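PDB 2NVA: arginine decarboxylase, A207R protein from Paramecium bursaria Chlorella virus 1, which catalyses the pyridoxal 5'-phosphate-dependent decarboxylation of arginine to agmatine. Local coordinates for the interface of chains A and B. Residues are numbered along the deposited sequence; one frame, centred on the assembly and turned at random. Chains: chain A/B, arginine decarboxylase, A207R protein.

Contact 1: the interface of chains A and B. Residues chain A 270-273, 341; chain B 93, 114, 116, 120.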
ATOM      1  N   GLY A 270     -11.373  -9.388  16.877  1.00 12.29           N
ATOM      2  CA  GLY A 270     -10.900  -8.972  18.195  1.00 12.47           C
ATOM      3  C   GLY A 270     -11.724  -7.798  18.702  1.00 12.32           C
ATOM      4  O   GLY A 270     -12.362  -7.085  17.921  1.00 12.59           O
ATOM      5  N   LYS A 271     -11.709  -7.593  20.010  1.00 12.40           N
ATOM      6  CA  LYS A 271     -12.582  -6.595  20.621  1.00 12.35           C
ATOM      7  C   LYS A 271     -11.967  -6.115  21.925  1.00 12.33           C
ATOM      8  O   LYS A 271     -11.333  -6.891  22.632  1.00 12.99           O
ATOM      9  CB  LYS A 271     -13.963  -7.219  20.884  1.00 12.23           C
ATOM     10  CG  LYS A 271     -15.026  -6.268  21.447  1.00 12.67           C
ATOM     11  CD  LYS A 271     -16.365  -7.011  21.668  1.00 13.35           C
ATOM     12  CE  LYS A 271     -17.388  -6.091  22.361  1.00 13.38           C
ATOM     13  NZ  LYS A 271     -18.721  -6.766  22.518  1.00 12.78           N
ATOM     14  N   ARG A 272     -12.162  -4.846  22.242  1.00 12.10           N
ATOM     15  CA  ARG A 272     -11.661  -4.287  23.491  1.00 13.06           C
ATOM     16  C   ARG A 272     -12.642  -3.178  23.856  1.00 13.49           C
ATOM     17  O   ARG A 272     -12.922  -2.324  23.014  1.00 14.53           O
ATOM     18  CB  ARG A 272     -10.241  -3.737  23.244  1.00 13.34           C
ATOM     19  CG  ARG A 272      -9.417  -3.399  24.465  1.00 14.60           C
ATOM     20  CD  ARG A 272      -7.960  -3.153  24.070  1.00 13.86           C
ATOM     21  NE  ARG A 272      -7.865  -2.149  23.022  1.00 15.86           N
ATOM     22  CZ  ARG A 272      -6.974  -2.143  22.027  1.00 15.15           C
ATOM     23  NH1 ARG A 272      -6.046  -3.097  21.901  1.00 14.97           N
ATOM     24  NH2 ARG A 272      -7.023  -1.174  21.142  1.00 14.65           N
ATOM     25  N   VAL A 273     -13.186  -3.200  25.074  1.00 12.93           N
ATOM     26  CA  VAL A 273     -14.095  -2.151  25.521  1.00 12.97           C
ATOM     27  C   VAL A 273     -13.465  -1.413  26.693  1.00 13.11           C
ATOM     28  O   VAL A 273     -13.168  -2.017  27.734  1.00 12.45           O
ATOM     29  CB  VAL A 273     -15.468  -2.726  25.943  1.00 13.50           C
ATOM     30  CG1 VAL A 273     -16.442  -1.597  26.337  1.00 13.27           C
ATOM     31  CG2 VAL A 273     -16.048  -3.579  24.814  1.00 13.34           C
ATOM     32  N   ILE A 341     -17.125 -10.643  18.675  1.00 12.34           N
ATOM     33  CA  ILE A 341     -16.183 -11.447  17.906  1.00 12.67           C
ATOM     34  C   ILE A 341     -16.961 -12.522  17.139  1.00 12.59           C
ATOM     35  O   ILE A 341     -17.761 -13.239  17.730  1.00 12.92           O
ATOM     36  CB  ILE A 341     -15.068 -12.046  18.795  1.00 12.85           C
ATOM     37  CG1 ILE A 341     -14.192 -10.908  19.346  1.00 11.98           C
ATOM     38  CG2 ILE A 341     -14.240 -13.055  18.019  1.00 12.71           C
ATOM     39  CD1 ILE A 341     -13.158 -11.344  20.399  1.00 11.60           C
TER
ATOM     40  N   MET B  93      -3.895  -9.060  18.892  1.00 12.32           N
ATOM     41  CA  MET B  93      -5.216  -9.380  18.338  1.00 12.75           C
ATOM     42  C   MET B  93      -5.079 -10.461  17.270  1.00 12.80           C
ATOM     43  O   MET B  93      -4.673 -10.174  16.145  1.00 13.59           O
ATOM     44  CB  MET B  93      -5.874  -8.121  17.746  1.00 12.39           C
ATOM     45  CG  MET B  93      -6.283  -7.109  18.805  1.00 12.62           C
ATOM     46  SD  MET B  93      -7.732  -7.684  19.743  1.00 13.38           S
ATOM     47  CE  MET B  93      -7.869  -6.452  21.060  1.00 14.06           C
ATOM     48  N   SER B 114      -6.291  -7.233  26.041  1.00 12.27           N
ATOM     49  CA  SER B 114      -7.754  -7.144  26.185  1.00 12.96           C
ATOM     50  C   SER B 114      -8.327  -8.361  26.917  1.00 12.26           C
ATOM     51  O   SER B 114      -7.768  -9.447  26.820  1.00 12.89           O
ATOM     52  CB  SER B 114      -8.394  -7.104  24.786  1.00 12.97           C
ATOM     53  OG  SER B 114      -9.813  -7.009  24.901  1.00 16.51           O
ATOM     54  N   PHE B 116     -11.225  -9.771  26.101  1.00 12.50           N
ATOM     55  CA  PHE B 116     -11.772 -10.636  25.041  1.00 12.68           C
ATOM     56  C   PHE B 116     -10.702 -11.507  24.408  1.00 12.46           C
ATOM     57  O   PHE B 116     -10.985 -12.617  23.959  1.00 12.97           O
ATOM     58  CB  PHE B 116     -12.488  -9.814  23.971  1.00 12.84           C
ATOM     59  CG  PHE B 116     -13.747  -9.189  24.470  1.00 13.01           C
ATOM     60  CD1 PHE B 116     -14.915  -9.934  24.552  1.00 12.86           C
ATOM     61  CD2 PHE B 116     -13.748  -7.869  24.913  1.00 13.48           C
ATOM     62  CE1 PHE B 116     -16.091  -9.365  25.049  1.00 13.14           C
ATOM     63  CE2 PHE B 116     -14.916  -7.279  25.402  1.00 12.75           C
ATOM     64  CZ  PHE B 116     -16.090  -8.037  25.470  1.00 13.03           C
ATOM     65  N   LYS B 120     -10.624 -15.676  24.169  1.00 12.56           N
ATOM     66  CA  LYS B 120     -10.240 -16.474  22.999  1.00 13.19           C
ATOM     67  C   LYS B 120      -9.167 -17.502  23.375  1.00 13.16           C
ATOM     68  O   LYS B 120      -9.266 -18.671  22.996  1.00 13.50           O
ATOM     69  CB  LYS B 120      -9.728 -15.578  21.856  1.00 13.32           C
ATOM     70  CG  LYS B 120     -10.823 -14.954  20.999  1.00 14.62           C
ATOM     71  CD  LYS B 120     -10.251 -14.242  19.751  1.00 15.31           C
ATOM     72  CE  LYS B 120      -9.735 -12.870  20.076  1.00 15.12           C
ATOM     73  NZ  LYS B 120      -8.965 -12.268  18.948  1.00 12.73           N
TER
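The side-chain hydroxyl of B:Ser114 donates a hydrogen bond to the main-chain carbonyl of A:Lys271, with OG 2.7 Å from O. It approaches in the carbonyl plane on a lone pair, at a C=O...O angle of 142°. Beside this bond lies B:Phe116, which buries more surface than any other residue of the patch. With CG anti to its backbone N (chi1 -176°) and an extended chain beyond, A:Lys271 runs its methylenes across one face of the phenyl ring, CD standing 3.9 Å above the plane over the centre. At the rim, CG2 of A:Val273 meets CE2 of the ring at 3.9 Å. The CD1 tip of A:Ile341 touches both CB of B:Phe116 and, at 3.8 Å, CE of B:Lys120. From the other side of the strand backbone, SD of B:Met93 packs on CA of A:Gly270 at 3.8 Å. Further out, B:Ser114 directly precedes helix 115-124, and its OG also receives a weak hydrogen bond from the backbone N of B:Phe116, which may help to set the hydroxyl at the helix start. The patch thus fastens strand 262-274 of one subunit to the barrel of the other, one of the attachments that hold together the head-to-tail homodimer typical of this family.

Contact 2: the interface of chains A and B. Residues chain A 48, 69, 91, 149; chain B 322-325, 362, 364.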
ATOM      1  N   LYS A  48      -6.781  -0.095 -14.139  1.00 12.06           N
ATOM      2  CA  LYS A  48      -6.080   0.095 -12.866  1.00 12.97           C
ATOM      3  C   LYS A  48      -7.011   0.217 -11.671  1.00 12.95           C
ATOM      4  O   LYS A  48      -6.608  -0.071 -10.546  1.00 13.88           O
ATOM      5  CB  LYS A  48      -5.181   1.341 -12.933  1.00 13.12           C
ATOM      6  CG  LYS A  48      -5.952   2.613 -13.264  1.00 14.48           C
ATOM      7  CD  LYS A  48      -5.078   3.866 -13.262  1.00 16.88           C
ATOM      8  CE  LYS A  48      -4.400   4.114 -14.602  1.00 17.89           C
ATOM      9  NZ  LYS A  48      -5.358   4.300 -15.797  1.00 16.45           N
ATOM     10  N   ALA A  69      -2.466   1.072 -18.318  1.00 12.80           N
ATOM     11  CA  ALA A  69      -1.396   1.918 -17.785  1.00 12.64           C
ATOM     12  C   ALA A  69      -0.008   1.316 -17.954  1.00 12.74           C
ATOM     13  O   ALA A  69       0.992   2.009 -17.757  1.00 12.49           O
ATOM     14  CB  ALA A  69      -1.654   2.207 -16.298  1.00 13.21           C
ATOM     15  N   HIS A  91      -0.966   6.409 -20.450  1.00 12.84           N
ATOM     16  CA  HIS A  91      -0.007   6.773 -19.411  1.00 12.42           C
ATOM     17  C   HIS A  91       1.068   7.563 -20.150  1.00 12.36           C
ATOM     18  O   HIS A  91       1.660   7.061 -21.105  1.00 12.35           O
ATOM     19  CB  HIS A  91       0.428   5.552 -18.619  1.00 13.13           C
ATOM     20  CG  HIS A  91       1.284   5.871 -17.432  1.00 14.30           C
ATOM     21  ND1 HIS A  91       2.167   6.927 -17.414  1.00 15.23           N
ATOM     22  CD2 HIS A  91       1.390   5.270 -16.223  1.00 13.69           C
ATOM     23  CE1 HIS A  91       2.781   6.966 -16.244  1.00 13.44           C
ATOM     24  NE2 HIS A  91       2.327   5.970 -15.504  1.00 13.86           N
ATOM     25  N   PHE A 149       1.431  15.039 -14.033  1.00 13.01           N
ATOM     26  CA  PHE A 149       1.068  14.730 -15.417  1.00 13.08           C
ATOM     27  C   PHE A 149       0.431  15.903 -16.142  1.00 12.98           C
ATOM     28  O   PHE A 149      -0.278  16.699 -15.524  1.00 13.34           O
ATOM     29  CB  PHE A 149       0.098  13.543 -15.453  1.00 13.69           C
ATOM     30  CG  PHE A 149       0.702  12.251 -14.963  1.00 14.18           C
ATOM     31  CD1 PHE A 149       1.716  11.629 -15.690  1.00 15.08           C
ATOM     32  CD2 PHE A 149       0.269  11.671 -13.780  1.00 14.52           C
ATOM     33  CE1 PHE A 149       2.277  10.439 -15.257  1.00 14.09           C
ATOM     34  CE2 PHE A 149       0.825  10.482 -13.343  1.00 14.31           C
ATOM     35  CZ  PHE A 149       1.828   9.864 -14.084  1.00 13.87           C
TER
ATOM     36  N   CYS B 322       6.220   5.381 -10.971  1.00 13.28           N
ATOM     37  CA  CYS B 322       5.699   5.028 -12.289  1.00 13.52           C
ATOM     38  C   CYS B 322       4.169   4.999 -12.394  1.00 13.58           C
ATOM     39  O   CYS B 322       3.643   4.899 -13.516  1.00 13.61           O
ATOM     40  CB  CYS B 322       6.284   3.685 -12.769  1.00 13.20           C
ATOM     41  SG  CYS B 322       6.054   2.335 -11.628  1.00 14.39           S
ATOM     42  N   THR B 323       3.454   5.080 -11.272  1.00 13.21           N
ATOM     43  CA  THR B 323       1.984   5.012 -11.351  1.00 13.64           C
ATOM     44  C   THR B 323       1.302   6.316 -11.819  1.00 13.96           C
ATOM     45  O   THR B 323       1.938   7.371 -11.916  1.00 13.83           O
ATOM     46  CB  THR B 323       1.302   4.551 -10.024  1.00 12.63           C
ATOM     47  OG1 THR B 323       1.375   5.606  -9.056  1.00 13.74           O
ATOM     48  CG2 THR B 323       1.957   3.266  -9.475  1.00 13.35           C
ATOM     49  N   CYS B 324       0.004   6.232 -12.103  0.50 14.10           N
ATOM     50  CA  CYS B 324      -0.774   7.380 -12.557  0.50 14.48           C
ATOM     51  C   CYS B 324      -1.232   8.305 -11.412  0.50 14.45           C
ATOM     52  O   CYS B 324      -1.903   9.317 -11.662  0.50 14.47           O
ATOM     53  CB  CYS B 324      -1.977   6.901 -13.384  0.50 14.61           C
ATOM     54  SG  CYS B 324      -1.537   6.150 -14.960  0.50 15.57           S
ATOM     55  N   ASP B 325      -0.860   7.971 -10.170  1.00 14.69           N
ATOM     56  CA  ASP B 325      -1.248   8.761  -9.002  1.00 15.31           C
ATOM     57  C   ASP B 325      -0.335   9.945  -8.708  1.00 15.20           C
ATOM     58  O   ASP B 325       0.891   9.807  -8.725  1.00 14.83           O
ATOM     59  CB  ASP B 325      -1.294   7.840  -7.773  1.00 15.43           C
ATOM     60  CG  ASP B 325      -2.177   8.381  -6.667  1.00 16.66           C
ATOM     61  OD1 ASP B 325      -2.174   9.611  -6.394  1.00 17.22           O
ATOM     62  OD2 ASP B 325      -2.892   7.564  -6.033  1.00 16.95           O
ATOM     63  N   ASN B 362      -1.659  -0.443 -10.875  1.00 12.75           N
ATOM     64  CA  ASN B 362      -1.339  -0.023 -12.246  1.00 12.70           C
ATOM     65  C   ASN B 362      -0.651  -1.112 -13.090  1.00 12.57           C
ATOM     66  O   ASN B 362      -0.252  -0.848 -14.227  1.00 12.40           O
ATOM     67  CB  ASN B 362      -0.481   1.255 -12.276  1.00 12.87           C
ATOM     68  CG  ASN B 362      -1.269   2.527 -12.000  1.00 13.77           C
ATOM     69  OD1 ASN B 362      -2.180   2.567 -11.146  1.00 14.78           O
ATOM     70  ND2 ASN B 362      -0.913   3.581 -12.715  1.00 12.79           N
ATOM     71  N   PHE B 364       2.147  -2.437 -12.133  1.00 12.93           N
ATOM     72  CA  PHE B 364       3.575  -2.355 -11.771  1.00 12.94           C
ATOM     73  C   PHE B 364       3.877  -3.175 -10.512  1.00 13.10           C
ATOM     74  O   PHE B 364       3.098  -4.064 -10.145  1.00 13.12           O
ATOM     75  CB  PHE B 364       3.990  -0.882 -11.631  1.00 13.28           C
ATOM     76  CG  PHE B 364       3.821  -0.085 -12.902  1.00 13.13           C
ATOM     77  CD1 PHE B 364       4.594  -0.378 -14.030  1.00 14.09           C
ATOM     78  CD2 PHE B 364       2.911   0.966 -12.972  1.00 13.08           C
ATOM     79  CE1 PHE B 364       4.451   0.356 -15.206  1.00 13.30           C
ATOM     80  CE2 PHE B 364       2.771   1.702 -14.149  1.00 12.92           C
ATOM     81  CZ  PHE B 364       3.538   1.399 -15.258  1.00 13.02           C
TER
HETATM   82  O   HOH W   1      -4.278  -1.650 -10.501  1.00 10.45           O
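A:His91 places CG anti to its backbone N (chi1 -173°), which carries the imidazole across to chain B, while B:Cys324 turns SG beside its own backbone N (chi1 -68°) to meet it. The sulfur lies 3.3 Å from CD2 of the imidazole and 3.5 Å from CE of A:Lys48, whose bend at chi3 (87°) sets CE beside the sulfur. NE2 of A:His91 donates a short hydrogen bond to the carbonyl O of B:Cys322 at 2.6 Å; the acceptor sits somewhat out of the ring plane. A:Phe149 comes edge-on: its CZ points in plane at the carbonyl O of B:Thr323, 3.3 Å away, and CE2 touches CA of B:Cys324 at 3.6 Å. OD1 of the B:Asn362 amide lies against CB and CD of A:Lys48, and a water joins the two backbones, 2.8 Å from O of A:Lys48 and 2.9 Å from N of B:Asn362. Behind the loop, SG of B:Cys322 covers one face of B:Phe364 toward its rim. In the resting enzyme A:Lys48 forms the Schiff base with pyridoxal phosphate; here the cofactor is joined to agmatine, and the catalytic B:Cys324 lines its pocket with B:Asp325. The contact therefore completes the active site with residues of both subunits, as is typical of this family.

Contact 3: the interface of chains A and B. Residues chain A 91, 93, 148-149; chain B 272, 281, 320-321, 323.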
ATOM      1  N   HIS A  91      -0.966   6.409 -20.450  1.00 12.84           N
ATOM      2  CA  HIS A  91      -0.007   6.773 -19.411  1.00 12.42           C
ATOM      3  C   HIS A  91       1.068   7.563 -20.150  1.00 12.36           C
ATOM      4  O   HIS A  91       1.660   7.061 -21.105  1.00 12.35           O
ATOM      5  CB  HIS A  91       0.428   5.552 -18.619  1.00 13.13           C
ATOM      6  CG  HIS A  91       1.284   5.871 -17.432  1.00 14.30           C
ATOM      7  ND1 HIS A  91       2.167   6.927 -17.414  1.00 15.23           N
ATOM      8  CD2 HIS A  91       1.390   5.270 -16.223  1.00 13.69           C
ATOM      9  CE1 HIS A  91       2.781   6.966 -16.244  1.00 13.44           C
ATOM     10  NE2 HIS A  91       2.327   5.970 -15.504  1.00 13.86           N
ATOM     11  N   MET A  93       3.997   8.324 -19.423  1.00 12.08           N
ATOM     12  CA  MET A  93       5.382   7.868 -19.204  1.00 12.69           C
ATOM     13  C   MET A  93       5.451   6.343 -19.284  1.00 12.81           C
ATOM     14  O   MET A  93       5.080   5.639 -18.341  1.00 13.29           O
ATOM     15  CB  MET A  93       5.905   8.367 -17.852  1.00 12.81           C
ATOM     16  CG  MET A  93       6.050   9.876 -17.785  1.00 13.46           C
ATOM     17  SD  MET A  93       7.467  10.417 -18.768  1.00 13.06           S
ATOM     18  CE  MET A  93       7.370  12.203 -18.577  1.00 12.60           C
ATOM     19  N   LYS A 148       2.084  16.083 -11.510  1.00 13.76           N
ATOM     20  CA  LYS A 148       2.866  14.998 -12.064  1.00 13.37           C
ATOM     21  C   LYS A 148       2.650  14.779 -13.561  1.00 13.40           C
ATOM     22  O   LYS A 148       3.577  14.379 -14.271  1.00 13.38           O
ATOM     23  CB  LYS A 148       2.535  13.728 -11.286  1.00 13.10           C
ATOM     24  CG  LYS A 148       3.293  12.470 -11.676  1.00 12.70           C
ATOM     25  CD  LYS A 148       3.048  11.387 -10.602  1.00 11.86           C
ATOM     26  CE  LYS A 148       3.716  10.081 -10.986  1.00 12.42           C
ATOM     27  NZ  LYS A 148       3.385   8.970 -10.068  1.00 12.79           N
ATOM     28  N   PHE A 149       1.431  15.039 -14.033  1.00 13.01           N
ATOM     29  CA  PHE A 149       1.068  14.730 -15.417  1.00 13.08           C
ATOM     30  C   PHE A 149       0.431  15.903 -16.142  1.00 12.98           C
ATOM     31  O   PHE A 149      -0.278  16.699 -15.524  1.00 13.34           O
ATOM     32  CB  PHE A 149       0.098  13.543 -15.453  1.00 13.69           C
ATOM     33  CG  PHE A 149       0.702  12.251 -14.963  1.00 14.18           C
ATOM     34  CD1 PHE A 149       1.716  11.629 -15.690  1.00 15.08           C
ATOM     35  CD2 PHE A 149       0.269  11.671 -13.780  1.00 14.52           C
ATOM     36  CE1 PHE A 149       2.277  10.439 -15.257  1.00 14.09           C
ATOM     37  CE2 PHE A 149       0.825  10.482 -13.343  1.00 14.31           C
ATOM     38  CZ  PHE A 149       1.828   9.864 -14.084  1.00 13.87           C
TER
ATOM     39  N   ARG B 272      11.302  14.740 -18.192  1.00 12.36           N
ATOM     40  CA  ARG B 272      10.636  15.957 -18.641  1.00 12.99           C
ATOM     41  C   ARG B 272      11.447  17.071 -18.007  1.00 13.19           C
ATOM     42  O   ARG B 272      11.660  17.052 -16.787  1.00 14.12           O
ATOM     43  CB  ARG B 272       9.187  15.950 -18.116  1.00 12.85           C
ATOM     44  CG  ARG B 272       8.242  16.961 -18.749  1.00 14.22           C
ATOM     45  CD  ARG B 272       6.804  16.648 -18.347  1.00 14.94           C
ATOM     46  NE  ARG B 272       6.680  16.559 -16.897  1.00 15.94           N
ATOM     47  CZ  ARG B 272       5.862  15.725 -16.249  1.00 14.55           C
ATOM     48  NH1 ARG B 272       5.062  14.883 -16.910  1.00 13.98           N
ATOM     49  NH2 ARG B 272       5.829  15.754 -14.930  1.00 14.62           N
ATOM     50  N   PHE B 281      10.952   9.828 -14.137  1.00 12.51           N
ATOM     51  CA  PHE B 281      10.039   8.765 -13.773  1.00 12.57           C
ATOM     52  C   PHE B 281      10.829   7.470 -13.733  1.00 12.73           C
ATOM     53  O   PHE B 281      11.612   7.188 -14.646  1.00 12.90           O
ATOM     54  CB  PHE B 281       8.899   8.682 -14.785  1.00 12.88           C
ATOM     55  CG  PHE B 281       7.902   9.792 -14.639  1.00 12.66           C
ATOM     56  CD1 PHE B 281       6.665   9.541 -14.065  1.00 13.42           C
ATOM     57  CD2 PHE B 281       8.214  11.095 -15.039  1.00 13.36           C
ATOM     58  CE1 PHE B 281       5.739  10.552 -13.912  1.00 14.37           C
ATOM     59  CE2 PHE B 281       7.292  12.134 -14.871  1.00 13.36           C
ATOM     60  CZ  PHE B 281       6.059  11.860 -14.301  1.00 14.52           C
ATOM     61  N   TYR B 320       9.792  10.902  -9.597  1.00 12.65           N
ATOM     62  CA  TYR B 320       8.423  10.391  -9.637  1.00 12.63           C
ATOM     63  C   TYR B 320       8.366   8.874  -9.713  1.00 13.01           C
ATOM     64  O   TYR B 320       9.212   8.256 -10.337  1.00 12.49           O
ATOM     65  CB  TYR B 320       7.683  10.955 -10.851  1.00 12.45           C
ATOM     66  CG  TYR B 320       7.286  12.390 -10.692  1.00 11.63           C
ATOM     67  CD1 TYR B 320       6.312  12.757  -9.755  1.00 12.53           C
ATOM     68  CD2 TYR B 320       7.861  13.393 -11.478  1.00 12.31           C
ATOM     69  CE1 TYR B 320       5.937  14.081  -9.599  1.00 13.38           C
ATOM     70  CE2 TYR B 320       7.479  14.736 -11.329  1.00 12.99           C
ATOM     71  CZ  TYR B 320       6.523  15.068 -10.382  1.00 14.06           C
ATOM     72  OH  TYR B 320       6.127  16.386 -10.235  1.00 13.43           O
ATOM     73  N   GLY B 321       7.348   8.290  -9.082  1.00 12.92           N
ATOM     74  CA  GLY B 321       7.071   6.866  -9.257  1.00 13.09           C
ATOM     75  C   GLY B 321       6.309   6.647 -10.557  1.00 13.33           C
ATOM     76  O   GLY B 321       5.801   7.606 -11.152  1.00 12.89           O
ATOM     77  N   THR B 323       3.454   5.080 -11.272  1.00 13.21           N
ATOM     78  CA  THR B 323       1.984   5.012 -11.351  1.00 13.64           C
ATOM     79  C   THR B 323       1.302   6.316 -11.819  1.00 13.96           C
ATOM     80  O   THR B 323       1.938   7.371 -11.916  1.00 13.83           O
ATOM     81  CB  THR B 323       1.302   4.551 -10.024  1.00 12.63           C
ATOM     82  OG1 THR B 323       1.375   5.606  -9.056  1.00 13.74           O
ATOM     83  CG2 THR B 323       1.957   3.266  -9.475  1.00 13.35           C
TER
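Strands 277-282 and 314-320 of chain B, with the loop that follows the latter, receive A:Met93 and A:Lys148 from two loops of the other subunit, against B:Phe281 and B:Tyr320. CG of A:Met93 rests over the centre of the B:Phe281 ring, 3.5 Å above its plane, the two side chains crossing at about a right angle; CB of B:Tyr320 backs the opposite face and the phenyl is sandwiched. A:Lys148, with CG anti to the backbone N (chi1 -178°) and a straight chain, slides past B:Tyr320, laying CG over the phenol face 4.0 Å from its centroid. Its terminal amine ends between two main-chain carbonyls, with NZ 2.8 Å from O of B:Thr323 and 3.0 Å from O of B:Gly321, above both carbonyl planes. The backbone O of A:Lys148 lies in the guanidinium plane of B:Arg272, accepting a hydrogen bond from NH2 at 2.7 Å and a weak one from NH1. CE1 of A:Phe149 adds an apolar touch to CE1 of B:Phe281 at 3.7 Å. In the second shell, backbone N of A:Met93 donates to ND1 of A:His91 at 3.1 Å, which helps fix the imidazole's rotation. The contact anchors the dimer and probably steadies the loop that delivers the catalytic cysteine to the neighbouring active site.

Contacts 2 and 3 are neighbours, their C-alpha centres about 8 Å apart, and share A:His91, A:Phe149 and B:Thr323; together they form one continuous region around the active site of chain A. The C-alpha centre of contact 1 lies about 40 Å from that of contact 2 and about 44 Å from that of contact 3, at the other end of the two-fold interface. This contact nevertheless uses Met93 and Arg272 with the chains exchanged, and so belongs beside the symmetry twin of contact 3. Each end of the dimer thus combines all three kinds of contact, coupling subunit association to the building of both active sites.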